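Local structure of thioesterase (Pseudomonas aeruginosa, 3QY3) at residues Leu29-Ile34 with Val98-Ala103; Ile34-Gly39 with Val91-Thr96; Val79-Leu84 with Lys133-Arg138; Thr86-Val91 with Gln124-Glu129. The protein is a hotdog-fold thioesterase that probably hydrolyses fatty acyl-CoA thioesters. All coordinates share one frame; numbering follows the deposited sequence.

Interaction 1 (Leu29-Ile34 with Val98-Ala103); sequences LHTAHI and VVELYA
Leu29 and His30 both turn their backbone N-H groups on Leu101 O, a classic beta bulge in the antiparallel pairing of strands 28-35 and 96-106 within the hotdog-fold sheet. The Leu29 N to Leu101 O bond is the shorter of the two at 2.7 Å; that from His30 N to the same oxygen stretches to 3.3 Å. Past the bulge the ladder is regular: Leu101 N donates to His30 O, and Ala32 and Val99 exchange two bonds, each 2.9 Å between N and O.

Apolar contacts follow on both faces. With chi1 at 176°, Val98 splits its two methyls between neighbours of the opposing strand: CG1 lies 3.6 Å from Thr31 CG2, while CG2 meets the imidazole of His33 obliquely, 3.7 Å from CD2. On the reverse face, Ala32 and Val99 sit together, with Val99 packed on Ala59 of helix 51-66.

A polar network forms round Glu100, on the face that also carries Thr31. Tyr102 OH donates to Glu100 OE1 at 2.8 Å, coming from above the carboxylate plane, and Arg116 forms a salt bridge with the same oxygen. A water joins the strands, 2.8 Å from Thr31 OG1 and donating to Glu100 OE2 at 3.1 Å.

Interaction 2 (Ile34-Gly39 with Val91-Thr96); sequences IPVRWG and VVHPAT
Val36 O receives a hydrogen bond from a water at 2.7 Å, and that water in turn accepts from Ala95 N at 3.0 Å, so a single solvent molecule bridges the two backbones. Beside it the chains bond directly: Val36 N donates to Ala95 O at 2.9 Å, with an N-H...O angle of 165°. The oxygen of Val36 also lies at the edge of the His93 imidazole, close to its plane and 3.2 Å from CD2.

Here the pairing of strands 28-35 and 96-106, part of the hotdog sheet, runs out. Pro35 and Thr96 still form a non-hydrogen-bonded pair; beyond them come the one direct backbone bond and the water bridge, and then, past the cis peptide before Pro94, side chains carry the contact. Pro94 CB lies over one face of the His93 ring and Trp38 over the opposite one. The Trp38 CB sits 3.9 Å from the imidazole centroid, a CH-pi contact. With its CG anti to the backbone N (chi1 -176°), Trp38 presents its indole in a T-shaped arrangement, its edge toward the His93 face and the planes at 86°. Val36 CG2 packs on Val91 CG1 at 3.9 Å, while Tyr55 of helix 51-66 also touches Val36.

The polar ends of this cluster reach across the interface with the second subunit. His93 NE2 is hydrogen-bonded to Glu58 of that subunit, whereas Arg37 points away from segment 91-96 and engages Gln54 and Asp40 of the same neighbouring subunit.

Interaction 3 (Val79-Leu84 with Lys133-Arg138); sequences VVLQSL and KLVWVR
Gln82 and Lys133 lie side by side on one face of the sheet, their extended chains pointing the same way. The CG of Gln82 is anti to its backbone N (chi1 -175°), which lays the amide along the lysine methylenes. In the lysine conformer described, one of two, NZ donates to Gln82 OE1 at 3.2 Å from well above the carbonyl plane, 40° out of it; resting on one conformer, this bond and the methylene contact are tentative.

Leu81 and Val135 are set differently, crossing at a slant so that, in the Val135 conformer described, also one of two, Leu81 CD2 comes up against Val135 CG1. The reason Leu81 can lean toward the partner strand is a classic beta bulge: it and Gln82 both face Lys133. Leu81 N bonds Lys133 O at 2.8 Å, and Gln82 N adds only a weak bond to that oxygen.

Val80 and Leu134 occupy the reverse face, with Val80 CG2 3.8 Å from Leu134 CD2. Both touch Arg60 of helix 51-66, the helix that the hotdog sheet wraps around. Past this pair, Val79 and Val135 exchange backbone bonds.

The two faces thus differ in chemistry, aliphatic toward the helix and mixed on the other. Gln82 OE1 also bonds His131 NE2, and Gln82 NE2 bonds Thr86 of the fourth subunit; partners at both ends would fix the amide's orientation whether or not the lysine bond is made.

Interaction 4 (Thr86-Val91 with Gln124-Glu129); sequences TYLKPV and QGTYGE
Thr86 and Glu129 form a hydrogen-bonded antiparallel pair: Thr86 N donates to Glu129 O at 2.8 Å, nearly straight at 170°, and Glu129 N returns a bond to Thr86 O. A water that sits 2.7 Å from Thr86 OG1 donates to Glu129 O as well. Through its hydroxyl, reciprocally bonded to Gln82 of the fourth subunit, and its backbone, Thr86 carries the hotdog sheet across that interface.

Tyr87 stands opposite Gly128, its hydroxyl bonded to Asn49 O. At Leu88 the strand is left behind, yet the two chains stay joined. Leu88 N reaches Tyr127 O at 2.8 Å and Lys89 N reaches it at 3.0 Å, both from the same face of the carbonyl plane. Leu88 also runs alongside Thr126, CD1 to CG2 3.9 Å.

Lys89, bent at chi3 and chi4, folds its chain over one face of the Tyr127 ring, CE 4.0 Å from the centroid in a CH-pi contact; the amine is farther off and at most weakly attracted. Pro90 O comes in at the ring edge, in plane, 3.4 Å from Tyr127 CE2. Val91 approaches at about a right angle, its CG2 3.7 Å from Tyr127 CD2, while the phenol hydroxyl bonds Asp122.

In the fold
From the N terminus, strand 28-35 is held first by interaction 1, whose partner 98-103 closes a long loop containing helix 51-66. Interaction 2, which shares Ile34 with it, closes a shorter loop within that one, at the far end of the same strand pair. Strand 76-87 then opens two further closures with strand 128-138: interaction 3 is the outer, and interaction 4 lies within its loop, the two centres about 23 Å apart. Interactions 1 and 2 each cross interactions 3 and 4 along the chain, and Val91 belongs to both interaction 2 and interaction 4. Strand 110-119 joins the two pairs into one sheet, and interactions 3 and 4 also touch the fourth subunit.

Interaction 1 (Leu29-Ile34 with Val98-Ala103)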
loop_
_atom_site.group_PDB
_atom_site.type_symbol
_atom_site.label_atom_id
_atom_site.label_comp_id
_atom_site.label_asym_id
_atom_site.label_seq_id
_atom_site.Cartn_x
_atom_site.Cartn_y
_atom_site.Cartn_z
ATOM N N LEU A 29 -13.421 12.003 -21.057
ATOM C CA LEU A 29 -12.972 10.758 -21.633
ATOM C C LEU A 29 -13.462 9.507 -20.882
ATOM O O LEU A 29 -13.760 8.455 -21.464
ATOM C CB LEU A 29 -11.453 10.798 -21.709
ATOM C CG LEU A 29 -10.814 11.779 -22.695
ATOM C CD1 LEU A 29 -9.304 11.774 -22.483
ATOM C CD2 LEU A 29 -11.180 11.410 -24.161
ATOM N N HIS A 30 -13.494 9.580 -19.551
ATOM C CA HIS A 30 -13.762 8.416 -18.748
ATOM C C HIS A 30 -14.198 8.822 -17.344
ATOM O O HIS A 30 -13.725 9.826 -16.833
ATOM C CB HIS A 30 -12.510 7.536 -18.581
ATOM C CG HIS A 30 -12.828 6.180 -18.072
ATOM N ND1 HIS A 30 -13.432 5.223 -18.860
ATOM C CD2 HIS A 30 -12.684 5.633 -16.844
ATOM C CE1 HIS A 30 -13.614 4.130 -18.129
ATOM N NE2 HIS A 30 -13.151 4.347 -16.916
ATOM N N THR A 31 -15.147 8.049 -16.818
ATOM C CA THR A 31 -15.570 8.149 -15.430
ATOM C C THR A 31 -15.378 6.815 -14.781
ATOM O O THR A 31 -15.960 5.785 -15.211
ATOM C CB THR A 31 -17.024 8.605 -15.323
ATOM O OG1 THR A 31 -17.186 9.872 -16.007
ATOM C CG2 THR A 31 -17.424 8.740 -13.823
ATOM N N ALA A 32 -14.552 6.787 -13.723
ATOM C CA ALA A 32 -14.314 5.530 -12.978
ATOM C C ALA A 32 -14.877 5.657 -11.577
ATOM O O ALA A 32 -14.836 6.748 -10.986
ATOM C CB ALA A 32 -12.762 5.170 -12.872
ATOM N N HIS A 33 -15.381 4.563 -11.042
ATOM C CA HIS A 33 -15.876 4.510 -9.662
ATOM C C HIS A 33 -14.950 3.599 -8.869
ATOM O O HIS A 33 -14.800 2.435 -9.226
ATOM C CB HIS A 33 -17.305 3.956 -9.611
ATOM C CG HIS A 33 -18.338 4.905 -10.120
ATOM N ND1 HIS A 33 -19.692 4.656 -10.005
ATOM C CD2 HIS A 33 -18.226 6.103 -10.734
ATOM C CE1 HIS A 33 -20.368 5.644 -10.578
ATOM N NE2 HIS A 33 -19.504 6.533 -11.030
ATOM N N ILE A 34 -14.334 4.140 -7.818
ATOM C CA ILE A 34 -13.248 3.442 -7.130
ATOM C C ILE A 34 -13.653 3.358 -5.652
ATOM O O ILE A 34 -13.541 4.367 -4.911
ATOM C CB ILE A 34 -11.866 4.149 -7.223
ATOM C CG1 ILE A 34 -11.437 4.583 -8.672
ATOM C CG2 ILE A 34 -10.785 3.259 -6.488
ATOM C CD1 ILE A 34 -11.252 3.473 -9.647
ATOM N N VAL A 98 -15.177 9.015 -7.261
ATOM C CA VAL A 98 -15.508 9.112 -8.658
ATOM C C VAL A 98 -14.415 9.933 -9.258
ATOM O O VAL A 98 -14.141 11.077 -8.850
ATOM C CB VAL A 98 -16.934 9.767 -8.915
ATOM C CG1 VAL A 98 -17.207 9.946 -10.405
ATOM C CG2 VAL A 98 -18.047 8.869 -8.298
ATOM N N VAL A 99 -13.745 9.328 -10.219
ATOM C CA VAL A 99 -12.666 9.973 -10.927
ATOM C C VAL A 99 -13.137 10.293 -12.354
ATOM O O VAL A 99 -13.477 9.393 -13.150
ATOM C CB VAL A 99 -11.433 9.061 -11.088
ATOM C CG1 VAL A 99 -10.328 9.827 -11.875
ATOM C CG2 VAL A 99 -10.852 8.657 -9.679
ATOM N N GLU A 100 -13.204 11.563 -12.686
ATOM C CA GLU A 100 -13.458 12.010 -14.051
ATOM C C GLU A 100 -12.156 12.406 -14.731
ATOM O O GLU A 100 -11.396 13.231 -14.183
ATOM C CB GLU A 100 -14.385 13.233 -14.057
ATOM C CG GLU A 100 -15.748 12.948 -13.437
ATOM C CD GLU A 100 -16.645 14.178 -13.328
ATOM O OE1 GLU A 100 -16.165 15.305 -13.226
ATOM O OE2 GLU A 100 -17.846 13.987 -13.312
ATOM N N LEU A 101 -11.903 11.785 -15.889
ATOM C CA LEU A 101 -10.780 12.096 -16.747
ATOM C C LEU A 101 -11.229 12.881 -17.989
ATOM O O LEU A 101 -12.120 12.453 -18.746
ATOM C CB LEU A 101 -10.084 10.828 -17.169
ATOM C CG LEU A 101 -9.509 9.892 -16.084
ATOM C CD1 LEU A 101 -8.907 8.618 -16.750
ATOM C CD2 LEU A 101 -8.511 10.654 -15.199
ATOM N N TYR A 102 -10.552 14.008 -18.188
ATOM C CA TYR A 102 -10.813 14.945 -19.299
ATOM C C TYR A 102 -9.603 15.062 -20.207
ATOM O O TYR A 102 -8.472 15.029 -19.769
ATOM C CB TYR A 102 -11.170 16.347 -18.761
ATOM C CG TYR A 102 -12.472 16.363 -17.989
ATOM C CD1 TYR A 102 -13.682 16.571 -18.637
ATOM C CD2 TYR A 102 -12.486 16.188 -16.606
ATOM C CE1 TYR A 102 -14.875 16.621 -17.927
ATOM C CE2 TYR A 102 -13.692 16.208 -15.901
ATOM C CZ TYR A 102 -14.860 16.401 -16.556
ATOM O OH TYR A 102 -16.036 16.425 -15.832
ATOM N N ALA A 103 -9.857 15.299 -21.489
ATOM C CA ALA A 103 -8.807 15.471 -22.473
ATOM C C ALA A 103 -8.237 16.843 -22.259
ATOM O O ALA A 103 -8.962 17.847 -22.471
ATOM C CB ALA A 103 -9.401 15.390 -23.930
HETATM O O HOH W 1 -19.085 11.682 -14.946
#

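Interaction 2 (Ile34-Gly39 with Val91-Thr96)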
loop_
_atom_site.group_PDB
_atom_site.type_symbol
_atom_site.label_atom_id
_atom_site.label_comp_id
_atom_site.label_asym_id
_atom_site.label_seq_id
_atom_site.Cartn_x
_atom_site.Cartn_y
_atom_site.Cartn_z
ATOM N N ILE A 34 -14.334 4.140 -7.818
ATOM C CA ILE A 34 -13.248 3.442 -7.130
ATOM C C ILE A 34 -13.653 3.358 -5.652
ATOM O O ILE A 34 -13.541 4.367 -4.911
ATOM C CB ILE A 34 -11.866 4.149 -7.223
ATOM C CG1 ILE A 34 -11.437 4.583 -8.672
ATOM C CG2 ILE A 34 -10.785 3.259 -6.488
ATOM C CD1 ILE A 34 -11.252 3.473 -9.647
ATOM N N PRO A 35 -14.084 2.170 -5.205
ATOM C CA PRO A 35 -14.401 2.062 -3.778
ATOM C C PRO A 35 -13.178 2.293 -2.920
ATOM O O PRO A 35 -12.098 1.714 -3.189
ATOM C CB PRO A 35 -14.918 0.613 -3.629
ATOM C CG PRO A 35 -15.376 0.232 -5.009
ATOM C CD PRO A 35 -14.472 0.945 -5.952
ATOM N N VAL A 36 -13.384 3.016 -1.834
ATOM C CA VAL A 36 -12.370 3.234 -0.806
ATOM C C VAL A 36 -12.309 2.057 0.127
ATOM O O VAL A 36 -13.344 1.535 0.533
ATOM C CB VAL A 36 -12.672 4.518 -0.004
ATOM C CG1 VAL A 36 -11.692 4.713 1.156
ATOM C CG2 VAL A 36 -12.603 5.738 -0.965
ATOM N N ARG A 37 -11.104 1.641 0.471
ATOM C CA ARG A 37 -10.870 0.553 1.393
ATOM C C ARG A 37 -10.500 1.142 2.717
ATOM O O ARG A 37 -9.905 2.222 2.773
ATOM C CB ARG A 37 -9.703 -0.345 0.921
ATOM C CG ARG A 37 -10.011 -1.142 -0.325
ATOM C CD ARG A 37 -8.700 -1.765 -0.861
ATOM N NE ARG A 37 -8.869 -2.363 -2.175
ATOM C CZ ARG A 37 -7.864 -2.781 -2.932
ATOM N NH1 ARG A 37 -6.596 -2.691 -2.520
ATOM N NH2 ARG A 37 -8.130 -3.263 -4.157
ATOM N N TRP A 38 -10.882 0.463 3.796
ATOM C CA TRP A 38 -10.651 0.978 5.150
ATOM C C TRP A 38 -9.160 1.198 5.332
ATOM O O TRP A 38 -8.714 2.180 5.923
ATOM C CB TRP A 38 -11.211 -0.004 6.153
ATOM C CG TRP A 38 -11.125 0.464 7.588
ATOM C CD1 TRP A 38 -12.056 1.211 8.261
ATOM C CD2 TRP A 38 -10.048 0.255 8.462
ATOM N NE1 TRP A 38 -11.622 1.471 9.531
ATOM C CE2 TRP A 38 -10.381 0.891 9.687
ATOM C CE3 TRP A 38 -8.840 -0.454 8.366
ATOM C CZ2 TRP A 38 -9.558 0.815 10.820
ATOM C CZ3 TRP A 38 -7.988 -0.482 9.509
ATOM C CH2 TRP A 38 -8.347 0.173 10.696
ATOM N N GLY A 39 -8.361 0.271 4.802
ATOM C CA GLY A 39 -6.868 0.339 4.922
ATOM C C GLY A 39 -6.259 1.448 4.090
ATOM O O GLY A 39 -5.043 1.632 4.171
ATOM N N VAL A 91 -11.594 12.456 2.071
ATOM C CA VAL A 91 -12.547 11.365 1.909
ATOM C C VAL A 91 -12.394 10.478 3.132
ATOM O O VAL A 91 -11.283 10.203 3.588
ATOM C CB VAL A 91 -12.295 10.580 0.638
ATOM C CG1 VAL A 91 -13.184 9.292 0.534
ATOM C CG2 VAL A 91 -12.421 11.444 -0.665
ATOM N N VAL A 92 -13.526 10.018 3.646
ATOM C CA VAL A 92 -13.568 9.136 4.775
ATOM C C VAL A 92 -14.323 7.851 4.427
ATOM O O VAL A 92 -15.431 7.896 3.928
ATOM C CB VAL A 92 -14.176 9.849 5.953
ATOM C CG1 VAL A 92 -14.385 8.925 7.187
ATOM C CG2 VAL A 92 -13.280 11.035 6.385
ATOM N N HIS A 93 -13.732 6.708 4.766
ATOM C CA HIS A 93 -14.410 5.407 4.590
ATOM C C HIS A 93 -15.697 5.308 5.418
ATOM O O HIS A 93 -15.752 5.773 6.565
ATOM C CB HIS A 93 -13.430 4.304 5.010
ATOM C CG HIS A 93 -13.906 2.902 4.750
ATOM N ND1 HIS A 93 -14.694 2.208 5.631
ATOM C CD2 HIS A 93 -13.698 2.071 3.694
ATOM C CE1 HIS A 93 -14.935 0.993 5.146
ATOM N NE2 HIS A 93 -14.314 0.873 3.987
ATOM N N PRO A 94 -16.733 4.645 4.888
ATOM C CA PRO A 94 -16.851 4.062 3.569
ATOM C C PRO A 94 -17.192 5.182 2.551
ATOM O O PRO A 94 -17.958 6.094 2.861
ATOM C CB PRO A 94 -18.019 3.104 3.699
ATOM C CG PRO A 94 -18.802 3.595 4.840
ATOM C CD PRO A 94 -17.897 4.321 5.753
ATOM N N ALA A 95 -16.723 5.030 1.327
ATOM C CA ALA A 95 -17.011 5.981 0.287
ATOM C C ALA A 95 -16.592 5.350 -1.041
ATOM O O ALA A 95 -15.786 4.418 -1.074
ATOM C CB ALA A 95 -16.203 7.306 0.511
ATOM N N THR A 96 -17.171 5.861 -2.115
ATOM C CA THR A 96 -16.746 5.529 -3.477
ATOM C C THR A 96 -16.267 6.803 -4.157
ATOM O O THR A 96 -17.018 7.778 -4.310
ATOM C CB THR A 96 -17.881 4.870 -4.276
ATOM O OG1 THR A 96 -18.259 3.669 -3.581
ATOM C CG2 THR A 96 -17.433 4.582 -5.723
HETATM O O HOH W 2 -15.964 2.118 0.956
#

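Interaction 3 (Val79-Leu84 with Lys133-Arg138)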
loop_
_atom_site.group_PDB
_atom_site.type_symbol
_atom_site.label_atom_id
_atom_site.label_comp_id
_atom_site.label_asym_id
_atom_site.label_seq_id
_atom_site.Cartn_x
_atom_site.Cartn_y
_atom_site.Cartn_z
ATOM N N VAL A 79 3.630 6.370 -20.491
ATOM C CA VAL A 79 4.419 6.506 -19.290
ATOM C C VAL A 79 4.046 7.836 -18.632
ATOM O O VAL A 79 3.900 8.845 -19.324
ATOM C CB VAL A 79 5.936 6.455 -19.630
ATOM C CG1 VAL A 79 6.763 6.675 -18.394
ATOM C CG2 VAL A 79 6.256 5.104 -20.210
ATOM N N VAL A 80 3.833 7.809 -17.319
ATOM C CA VAL A 80 3.584 9.025 -16.581
ATOM C C VAL A 80 4.878 9.898 -16.458
ATOM O O VAL A 80 5.878 9.481 -15.889
ATOM C CB VAL A 80 2.978 8.726 -15.198
ATOM C CG1 VAL A 80 2.781 10.016 -14.453
ATOM C CG2 VAL A 80 1.625 7.982 -15.344
ATOM N N LEU A 81 4.809 11.125 -16.972
ATOM C CA LEU A 81 5.907 12.067 -16.859
ATOM C C LEU A 81 5.719 12.955 -15.631
ATOM O O LEU A 81 6.690 13.359 -15.004
ATOM C CB LEU A 81 5.972 12.975 -18.103
ATOM C CG LEU A 81 6.987 14.125 -18.135
ATOM C CD1 LEU A 81 8.388 13.628 -17.817
ATOM C CD2 LEU A 81 6.974 14.856 -19.524
ATOM N N GLN A 82 4.481 13.347 -15.378
ATOM C CA GLN A 82 4.208 14.285 -14.319
ATOM C C GLN A 82 2.807 14.103 -13.729
ATOM O O GLN A 82 1.828 13.851 -14.457
ATOM C CB GLN A 82 4.389 15.695 -14.842
ATOM C CG GLN A 82 4.227 16.739 -13.748
ATOM C CD GLN A 82 4.381 18.115 -14.311
ATOM O OE1 GLN A 82 3.385 18.713 -14.708
ATOM N NE2 GLN A 82 5.608 18.617 -14.370
ATOM N N SER A 83 2.718 14.271 -12.412
ATOM C CA SER A 83 1.445 14.245 -11.723
ATOM C C SER A 83 1.294 15.465 -10.899
ATOM O O SER A 83 2.217 15.784 -10.156
ATOM C CB SER A 83 1.400 13.050 -10.717
ATOM O OG SER A 83 1.376 11.781 -11.446
ATOM N N LEU A 84 0.130 16.105 -10.994
ATOM C CA LEU A 84 -0.203 17.235 -10.169
ATOM C C LEU A 84 -1.551 16.969 -9.559
ATOM O O LEU A 84 -2.488 16.570 -10.236
ATOM C CB LEU A 84 -0.274 18.519 -10.988
ATOM C CG LEU A 84 -0.892 19.737 -10.243
ATOM C CD1 LEU A 84 0.060 20.295 -9.318
ATOM C CD2 LEU A 84 -1.381 20.860 -11.238
ATOM N N LYS A 133 0.451 14.101 -16.987
ATOM C CA LYS A 133 1.034 14.184 -18.315
ATOM C C LYS A 133 1.598 12.831 -18.673
ATOM O O LYS A 133 2.425 12.320 -17.942
ATOM C CB LYS A 133 2.139 15.224 -18.336
ATOM C CG LYS A 133 1.686 16.600 -17.862
ATOM C CD LYS A 133 2.806 17.644 -18.036
ATOM C CE LYS A 133 2.251 19.081 -17.996
ATOM N NZ LYS A 133 3.247 20.111 -17.539
ATOM N N LEU A 134 1.140 12.270 -19.788
ATOM C CA LEU A 134 1.584 11.001 -20.269
ATOM C C LEU A 134 2.376 11.235 -21.544
ATOM O O LEU A 134 2.063 12.134 -22.334
ATOM C CB LEU A 134 0.359 10.113 -20.605
ATOM C CG LEU A 134 -0.714 9.844 -19.530
ATOM C CD1 LEU A 134 -1.992 9.406 -20.286
ATOM C CD2 LEU A 134 -0.182 8.776 -18.580
ATOM N N VAL A 135 3.396 10.410 -21.720
ATOM C CA VAL A 135 4.166 10.377 -22.948
ATOM C C VAL A 135 4.175 8.914 -23.442
ATOM O O VAL A 135 4.328 7.981 -22.636
ATOM C CB VAL A 135 5.609 10.951 -22.733
ATOM C CG1 VAL A 135 5.580 12.437 -22.307
ATOM C CG2 VAL A 135 6.405 10.151 -21.681
ATOM N N TRP A 136 3.988 8.701 -24.746
ATOM C CA TRP A 136 4.063 7.344 -25.291
ATOM C C TRP A 136 5.519 7.121 -25.664
ATOM O O TRP A 136 6.130 7.967 -26.310
ATOM C CB TRP A 136 3.141 7.143 -26.499
ATOM C CG TRP A 136 1.834 6.513 -26.100
ATOM C CD1 TRP A 136 1.433 5.205 -26.320
ATOM C CD2 TRP A 136 0.777 7.141 -25.367
ATOM N NE1 TRP A 136 0.195 4.988 -25.719
ATOM C CE2 TRP A 136 -0.237 6.173 -25.164
ATOM C CE3 TRP A 136 0.566 8.451 -24.882
ATOM C CZ2 TRP A 136 -1.441 6.476 -24.499
ATOM C CZ3 TRP A 136 -0.623 8.728 -24.180
ATOM C CH2 TRP A 136 -1.595 7.748 -23.994
ATOM N N VAL A 137 6.041 5.986 -25.232
ATOM C CA VAL A 137 7.425 5.621 -25.381
ATOM C C VAL A 137 7.557 4.131 -25.796
ATOM O O VAL A 137 6.784 3.253 -25.381
ATOM C CB VAL A 137 8.209 5.841 -24.070
ATOM C CG1 VAL A 137 9.695 5.624 -24.304
ATOM C CG2 VAL A 137 7.944 7.233 -23.459
ATOM N N ARG A 138 8.532 3.835 -26.651
ATOM C CA ARG A 138 8.923 2.448 -26.837
ATOM C C ARG A 138 9.881 2.128 -25.692
ATOM O O ARG A 138 10.929 2.763 -25.579
ATOM C CB ARG A 138 9.595 2.250 -28.187
ATOM C CG ARG A 138 9.934 0.803 -28.437
ATOM C CD ARG A 138 10.199 0.597 -29.915
ATOM N NE ARG A 138 8.951 0.425 -30.666
ATOM C CZ ARG A 138 8.409 -0.755 -30.980
ATOM N NH1 ARG A 138 8.986 -1.903 -30.614
ATOM N NH2 ARG A 138 7.277 -0.793 -31.674
#

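Interaction 4 (Thr86-Val91 with Gln124-Glu129)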
loop_
_atom_site.group_PDB
_atom_site.type_symbol
_atom_site.label_atom_id
_atom_site.label_comp_id
_atom_site.label_asym_id
_atom_site.label_seq_id
_atom_site.Cartn_x
_atom_site.Cartn_y
_atom_site.Cartn_z
ATOM N N THR A 86 -4.233 18.689 -6.512
ATOM C CA THR A 86 -4.651 19.601 -5.482
ATOM C C THR A 86 -5.737 18.963 -4.614
ATOM O O THR A 86 -6.749 18.493 -5.146
ATOM C CB THR A 86 -5.203 20.904 -6.098
ATOM O OG1 THR A 86 -4.172 21.463 -6.887
ATOM C CG2 THR A 86 -5.583 21.894 -5.022
ATOM N N TYR A 87 -5.482 18.931 -3.297
ATOM C CA TYR A 87 -6.308 18.309 -2.283
ATOM C C TYR A 87 -7.264 19.363 -1.728
ATOM O O TYR A 87 -6.871 20.352 -1.091
ATOM C CB TYR A 87 -5.520 17.704 -1.095
ATOM C CG TYR A 87 -4.497 16.678 -1.518
ATOM C CD1 TYR A 87 -4.786 15.325 -1.461
ATOM C CD2 TYR A 87 -3.237 17.068 -1.916
ATOM C CE1 TYR A 87 -3.853 14.399 -1.875
ATOM C CE2 TYR A 87 -2.278 16.123 -2.319
ATOM C CZ TYR A 87 -2.621 14.796 -2.276
ATOM O OH TYR A 87 -1.689 13.899 -2.640
ATOM N N LEU A 88 -8.553 19.118 -1.916
ATOM C CA LEU A 88 -9.534 20.099 -1.508
ATOM C C LEU A 88 -10.439 19.662 -0.369
ATOM O O LEU A 88 -10.807 20.480 0.493
ATOM C CB LEU A 88 -10.362 20.513 -2.735
ATOM C CG LEU A 88 -9.542 21.165 -3.849
ATOM C CD1 LEU A 88 -10.333 21.330 -5.156
ATOM C CD2 LEU A 88 -8.965 22.455 -3.333
ATOM N N LYS A 89 -10.816 18.415 -0.351
ATOM C CA LYS A 89 -11.698 17.906 0.719
ATOM C C LYS A 89 -11.274 16.453 0.982
ATOM O O LYS A 89 -10.980 15.709 0.031
ATOM C CB LYS A 89 -13.165 17.910 0.304
ATOM C CG LYS A 89 -13.678 19.224 -0.286
ATOM C CD LYS A 89 -15.238 19.236 -0.666
ATOM C CE LYS A 89 -16.150 18.396 0.209
ATOM N NZ LYS A 89 -16.450 18.931 1.593
ATOM N N PRO A 90 -11.256 16.061 2.246
ATOM C CA PRO A 90 -10.873 14.672 2.580
ATOM C C PRO A 90 -11.976 13.710 2.301
ATOM O O PRO A 90 -13.156 14.080 2.331
ATOM C CB PRO A 90 -10.571 14.745 4.098
ATOM C CG PRO A 90 -11.390 15.881 4.579
ATOM C CD PRO A 90 -11.537 16.859 3.452
ATOM N N VAL A 91 -11.594 12.456 2.071
ATOM C CA VAL A 91 -12.547 11.365 1.909
ATOM C C VAL A 91 -12.394 10.478 3.132
ATOM O O VAL A 91 -11.283 10.203 3.588
ATOM C CB VAL A 91 -12.295 10.580 0.638
ATOM C CG1 VAL A 91 -13.184 9.292 0.534
ATOM C CG2 VAL A 91 -12.421 11.444 -0.665
ATOM N N GLN A 124 -21.131 16.465 -6.875
ATOM C CA GLN A 124 -20.716 17.797 -7.270
ATOM C C GLN A 124 -19.732 18.466 -6.332
ATOM O O GLN A 124 -19.376 19.610 -6.574
ATOM C CB GLN A 124 -21.916 18.708 -7.385
ATOM C CG GLN A 124 -23.055 18.110 -8.193
ATOM C CD GLN A 124 -22.930 18.369 -9.655
ATOM O OE1 GLN A 124 -22.626 17.468 -10.439
ATOM N NE2 GLN A 124 -23.185 19.608 -10.049
ATOM N N GLY A 125 -19.336 17.821 -5.245
ATOM C CA GLY A 125 -18.244 18.401 -4.436
ATOM C C GLY A 125 -16.954 18.050 -5.168
ATOM O O GLY A 125 -16.868 16.984 -5.733
ATOM N N THR A 126 -15.990 18.962 -5.248
ATOM C CA THR A 126 -14.678 18.627 -5.813
ATOM C C THR A 126 -13.718 18.356 -4.652
ATOM O O THR A 126 -13.351 19.264 -3.892
ATOM C CB THR A 126 -14.159 19.717 -6.752
ATOM O OG1 THR A 126 -15.122 19.952 -7.814
ATOM C CG2 THR A 126 -12.816 19.281 -7.376
ATOM N N TYR A 127 -13.318 17.115 -4.537
ATOM C CA TYR A 127 -12.489 16.676 -3.462
ATOM C C TYR A 127 -11.050 16.881 -3.813
ATOM O O TYR A 127 -10.221 17.082 -2.926
ATOM C CB TYR A 127 -12.794 15.223 -3.124
ATOM C CG TYR A 127 -14.058 15.095 -2.348
ATOM C CD1 TYR A 127 -15.267 15.351 -2.941
ATOM C CD2 TYR A 127 -14.048 14.717 -1.025
ATOM C CE1 TYR A 127 -16.470 15.289 -2.204
ATOM C CE2 TYR A 127 -15.218 14.601 -0.299
ATOM C CZ TYR A 127 -16.442 14.917 -0.886
ATOM O OH TYR A 127 -17.646 14.882 -0.164
ATOM N N GLY A 128 -10.750 16.832 -5.103
ATOM C CA GLY A 128 -9.398 17.103 -5.586
ATOM C C GLY A 128 -9.407 17.223 -7.106
ATOM O O GLY A 128 -10.398 16.901 -7.749
ATOM N N GLU A 129 -8.366 17.803 -7.660
ATOM C CA GLU A 129 -8.269 18.011 -9.105
ATOM C C GLU A 129 -6.820 18.168 -9.479
ATOM O O GLU A 129 -5.994 18.592 -8.703
ATOM C CB GLU A 129 -9.064 19.248 -9.583
ATOM C CG GLU A 129 -8.694 20.506 -8.853
ATOM C CD GLU A 129 -9.483 21.790 -9.327
ATOM O OE1 GLU A 129 -10.642 21.683 -9.765
ATOM O OE2 GLU A 129 -8.901 22.880 -9.221
HETATM O O HOH W 3 -4.354 21.123 -9.555
#